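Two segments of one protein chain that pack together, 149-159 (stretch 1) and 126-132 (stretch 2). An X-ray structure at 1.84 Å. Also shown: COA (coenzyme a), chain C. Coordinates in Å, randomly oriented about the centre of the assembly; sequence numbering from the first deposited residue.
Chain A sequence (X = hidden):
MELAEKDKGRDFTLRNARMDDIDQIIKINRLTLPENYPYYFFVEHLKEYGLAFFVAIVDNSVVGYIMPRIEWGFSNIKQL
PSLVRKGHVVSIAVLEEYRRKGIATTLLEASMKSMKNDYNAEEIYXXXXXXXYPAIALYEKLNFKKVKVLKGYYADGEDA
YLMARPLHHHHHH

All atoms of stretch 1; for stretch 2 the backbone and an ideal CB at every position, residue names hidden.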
# COMPACT_ATOMS: atom_id res chain seq x y z
N VAL A 149 1.89 9.37 -14.97
CA VAL A 149 2.86 8.33 -15.32
C VAL A 149 4.25 8.76 -14.89
O VAL A 149 4.87 9.59 -15.55
CB VAL A 149 2.84 8.01 -16.81
CG1 VAL A 149 3.94 7.01 -17.15
CG2 VAL A 149 1.48 7.46 -17.21
N LEU A 150 4.72 8.21 -13.78
CA LEU A 150 6.04 8.56 -13.29
C LEU A 150 7.10 7.87 -14.14
O LEU A 150 7.36 6.68 -14.00
CB LEU A 150 6.19 8.18 -11.81
CG LEU A 150 5.08 8.74 -10.91
CD1 LEU A 150 5.45 8.56 -9.45
CD2 LEU A 150 4.81 10.21 -11.20
N LYS A 151 7.70 8.63 -15.06
CA LYS A 151 8.67 8.03 -15.97
C LYS A 151 9.96 7.64 -15.24
O LYS A 151 10.51 8.41 -14.45
CB LYS A 151 8.96 9.00 -17.11
CG LYS A 151 7.71 9.38 -17.90
CD LYS A 151 7.78 10.80 -18.44
CE LYS A 151 6.57 11.12 -19.30
NZ LYS A 151 5.29 10.90 -18.56
N GLY A 152 10.41 6.41 -15.50
CA GLY A 152 11.63 5.88 -14.93
C GLY A 152 11.59 5.83 -13.41
O GLY A 152 12.61 6.01 -12.75
N TYR A 153 10.41 5.58 -12.86
CA TYR A 153 10.23 5.56 -11.41
C TYR A 153 11.05 4.46 -10.73
O TYR A 153 11.55 4.66 -9.63
CB TYR A 153 8.74 5.40 -11.06
CG TYR A 153 8.47 5.54 -9.58
CD1 TYR A 153 8.52 6.78 -8.96
CD2 TYR A 153 8.16 4.44 -8.80
CE1 TYR A 153 8.28 6.92 -7.61
CE2 TYR A 153 7.92 4.56 -7.44
CZ TYR A 153 7.97 5.81 -6.85
OH TYR A 153 7.73 5.95 -5.51
N TYR A 154 11.18 3.30 -11.36
CA TYR A 154 11.87 2.18 -10.69
C TYR A 154 13.35 2.15 -11.04
O TYR A 154 13.76 2.72 -12.05
CB TYR A 154 11.17 0.86 -11.02
CG TYR A 154 9.77 0.87 -10.45
CD1 TYR A 154 9.54 0.53 -9.11
CD2 TYR A 154 8.70 1.30 -11.21
CE1 TYR A 154 8.25 0.59 -8.58
CE2 TYR A 154 7.43 1.36 -10.69
CZ TYR A 154 7.21 1.00 -9.38
OH TYR A 154 5.92 1.07 -8.90
N ALA A 155 14.14 1.50 -10.19
CA ALA A 155 15.60 1.53 -10.32
C ALA A 155 16.06 1.05 -11.69
O ALA A 155 17.01 1.59 -12.26
CB ALA A 155 16.24 0.71 -9.21
N ASP A 156 15.37 0.05 -12.24
CA ASP A 156 15.73 -0.48 -13.54
C ASP A 156 15.23 0.38 -14.70
O ASP A 156 15.41 0.02 -15.86
CB ASP A 156 15.21 -1.92 -13.69
CG ASP A 156 13.69 -2.01 -13.63
OD1 ASP A 156 13.02 -1.02 -13.26
OD2 ASP A 156 13.16 -3.10 -13.96
N GLY A 157 14.61 1.51 -14.39
CA GLY A 157 14.11 2.41 -15.42
C GLY A 157 12.65 2.22 -15.79
O GLY A 157 12.09 3.01 -16.54
N GLU A 158 12.02 1.16 -15.27
CA GLU A 158 10.63 0.89 -15.62
C GLU A 158 9.72 2.03 -15.15
O GLU A 158 9.95 2.62 -14.09
CB GLU A 158 10.17 -0.44 -15.03
CG GLU A 158 8.77 -0.83 -15.49
CD GLU A 158 8.36 -2.23 -15.09
OE1 GLU A 158 7.31 -2.70 -15.59
OE2 GLU A 158 9.09 -2.86 -14.29
N ASP A 159 8.72 2.35 -15.96
CA ASP A 159 7.76 3.40 -15.61
C ASP A 159 6.76 2.90 -14.56
O ASP A 159 6.52 1.70 -14.45
CB ASP A 159 6.99 3.87 -16.83
CG ASP A 159 7.87 4.55 -17.86
OD1 ASP A 159 8.89 5.18 -17.48
OD2 ASP A 159 7.51 4.45 -19.05
N UNK A 126 -0.87 5.51 -4.88
CA UNK A 126 0.21 4.55 -4.87
C UNK A 126 0.90 4.58 -6.21
O UNK A 126 0.39 5.17 -7.16
CB UNK A 126 -0.30 3.14 -4.55
N UNK A 127 2.04 3.92 -6.29
CA UNK A 127 2.74 3.72 -7.55
C UNK A 127 2.72 2.23 -7.91
O UNK A 127 2.83 1.38 -7.03
CB UNK A 127 4.18 4.24 -7.46
N UNK A 128 2.55 1.89 -9.19
CA UNK A 128 2.62 0.47 -9.56
C UNK A 128 3.36 0.29 -10.90
O UNK A 128 3.16 1.08 -11.80
CB UNK A 128 1.21 -0.12 -9.65
N UNK A 129 4.23 -0.71 -11.00
CA UNK A 129 4.93 -1.00 -12.26
C UNK A 129 3.92 -1.18 -13.39
O UNK A 129 2.93 -1.87 -13.22
CB UNK A 129 5.80 -2.25 -12.12
N UNK A 130 4.18 -0.58 -14.55
CA UNK A 130 3.26 -0.72 -15.68
C UNK A 130 3.09 -2.17 -16.15
O UNK A 130 2.12 -2.50 -16.83
CB UNK A 130 3.75 0.14 -16.85
N UNK A 131 4.02 -3.04 -15.77
CA UNK A 131 3.92 -4.45 -16.12
C UNK A 131 3.14 -5.28 -15.09
O UNK A 131 2.81 -6.44 -15.32
CB UNK A 131 5.33 -5.03 -16.29
N UNK A 132 2.84 -4.67 -13.94
CA UNK A 132 2.22 -5.41 -12.84
C UNK A 132 0.73 -5.58 -13.07
O UNK A 132 -0.09 -4.93 -12.42
CB UNK A 132 2.47 -4.70 -11.51
N1A COA C . -4.92 -11.38 -12.72
C2A COA C . -6.02 -10.65 -12.98
N3A COA C . -6.66 -10.01 -12.01
C4A COA C . -6.21 -10.08 -10.71
C5A COA C . -5.08 -10.82 -10.41
C6A COA C . -4.43 -11.48 -11.46
N6A COA C . -3.23 -12.27 -11.19
N7A COA C . -4.86 -10.70 -9.05
C8A COA C . -5.85 -9.91 -8.53
N9A COA C . -6.66 -9.52 -9.53
C1B COA C . -7.87 -8.68 -9.41
C2B COA C . -9.08 -9.49 -9.63
O2B COA C . -10.10 -8.72 -10.15
C3B COA C . -9.44 -9.89 -8.29
O3B COA C . -10.75 -10.29 -8.28
P3B COA C . -11.10 -11.82 -8.39
O7A COA C . -12.54 -12.07 -7.95
O8A COA C . -10.19 -12.58 -7.51
O9A COA C . -10.92 -12.27 -9.81
C4B COA C . -9.23 -8.63 -7.55
O4B COA C . -8.03 -8.13 -8.09
C5B COA C . -9.03 -8.86 -6.11
O5B COA C . -7.80 -9.47 -5.82
P1A COA C . -7.33 -9.93 -4.39
O1A COA C . -7.62 -11.39 -4.16
O2A COA C . -7.94 -9.06 -3.36
O3A COA C . -5.75 -9.74 -4.49
P2A COA C . -4.65 -10.69 -3.87
O4A COA C . -4.46 -11.96 -4.69
O5A COA C . -4.96 -10.99 -2.44
O6A COA C . -3.26 -9.87 -3.91
CBP COA C . -1.53 -8.61 -5.08
CCP COA C . -3.03 -9.03 -4.98
CDP COA C . -1.34 -7.77 -6.32
CEP COA C . -1.20 -7.81 -3.83
CAP COA C . -0.75 -9.91 -5.14
OAP COA C . -0.83 -10.56 -6.41
C9P COA C . 0.73 -9.77 -4.84
O9P COA C . 1.14 -9.78 -3.65
N8P COA C . 1.72 -9.66 -5.89
C7P COA C . 3.15 -9.53 -5.64
C6P COA C . 3.52 -8.23 -4.86
C5P COA C . 2.95 -6.97 -5.52
O5P COA C . 3.10 -6.83 -6.76
N4P COA C . 2.23 -5.99 -4.72
C3P COA C . 1.68 -4.80 -5.34
C2P COA C . 2.65 -3.76 -5.88
S1P COA C . 2.03 -2.15 -6.25

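Position 126 lies in a strand, and with nothing of stretch 1 within 5.5 Å of its ideal CB, many side chains would suit; the residue is Leu126, which makes no contact with stretch 1.

At 127 the CA-to-CB bond points toward stretch 1, and the ideal CB sits 3.8 Å from Tyr153 CE2 and 3.9 Å from Tyr154 OH, with Leu150 CD1 somewhat farther off. Two tyrosines and a leucine methyl offer a largely apolar surface carrying two tyrosine hydroxyls, so an aliphatic chain, or a longer one with a polar end, would suit. The deposited Glu127 is of the second kind. Its CG rests over one face of the Tyr153 ring in a CH-pi contact, 4.0 Å from the ring centroid, and lies 3.6 Å from Leu150 CD1. The carboxylate then continues along the ring, bringing OE1 to 3.4 Å from Tyr153 OH.

Position 128 points away, as strand alternation predicts, and its CB is 4.9 Å from Tyr154 OH. The coenzyme thiol lies near this strand, so a compact apolar residue would fit. It is Val128, whose CG2 approaches COA S1P at 3.9 Å.

At 129 CB points sideways, yet the Tyr154 ring offers a flat surface, with the carboxylates of Glu158, close by, and Asp156, farther along, alongside it. A long, positively charged chain is favoured, lysine or arginine, the latter also able to stack. Arg129 is found. Its CG sits over the Tyr154 face, 3.6 Å from the ring centroid, and its guanidinium lies flat on the same tyrosine, centres 4.3 Å apart. NH1 forms salt bridges with Glu158 OE2 at 2.5 Å and Asp156 OD1 at 3.1 Å; both acceptors lie near the guanidinium plane, leaving its face to the ring. NH2 donates to a water, which also accepts from Asp156 N.

Position 130 also points sideways, and its backbone N donates to Asp159 O (3.3 Å). Small or branched aliphatics would suit. Val130 places CG1 4.0 Å from Asp159 CB and CG2 3.7 Å from Glu158 OE1.

At 131 the ideal CB is only 3.1 Å from Glu158 OE1, so a short donor such as serine or threonine is attractive. Ser131 donates from OG to Glu158 OE1 at 2.5 Å, while its N adds a weak bond to the same oxygen.

Position 132 closes a type I turn before a helix; its CA-to-CB bond points toward stretch 1, but nothing of stretch 1 lies within 5.5 Å of the ideal CB. Asn, Asp, Ser or Thr could cap. Asn132 does so, and its ND2 donates to COA O5P at 2.9 Å.

Stretch 2 (126-132) LEVRVSN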
# COMPACT_ATOMS: atom_id res chain seq x y z
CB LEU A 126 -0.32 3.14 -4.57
CG LEU A 126 -1.43 2.67 -5.52
CD1 LEU A 126 -0.90 2.02 -6.82
CD2 LEU A 126 -2.38 1.72 -4.81
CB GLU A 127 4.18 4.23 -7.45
CG GLU A 127 4.33 5.75 -7.45
CD GLU A 127 4.13 6.38 -6.09
OE1 GLU A 127 4.33 5.70 -5.06
OE2 GLU A 127 3.77 7.58 -6.05
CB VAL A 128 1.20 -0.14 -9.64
CG1 VAL A 128 0.32 0.62 -10.61
CG2 VAL A 128 1.26 -1.62 -10.01
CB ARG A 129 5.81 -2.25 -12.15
CG ARG A 129 7.06 -2.07 -11.34
CD ARG A 129 7.95 -3.32 -11.38
NE ARG A 129 9.13 -3.18 -10.53
CZ ARG A 129 10.34 -2.82 -10.96
NH1 ARG A 129 10.52 -2.56 -12.26
NH2 ARG A 129 11.36 -2.71 -10.12
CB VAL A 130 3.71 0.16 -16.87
CG1 VAL A 130 3.68 1.62 -16.48
CG2 VAL A 130 5.12 -0.25 -17.32
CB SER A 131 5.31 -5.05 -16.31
OG SER A 131 6.12 -4.86 -15.16
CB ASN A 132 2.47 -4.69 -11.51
CG ASN A 132 2.27 -5.60 -10.31
OD1 ASN A 132 1.62 -6.65 -10.40
ND2 ASN A 132 2.84 -5.21 -9.18
O HOH W 1 13.85 -1.94 -10.20
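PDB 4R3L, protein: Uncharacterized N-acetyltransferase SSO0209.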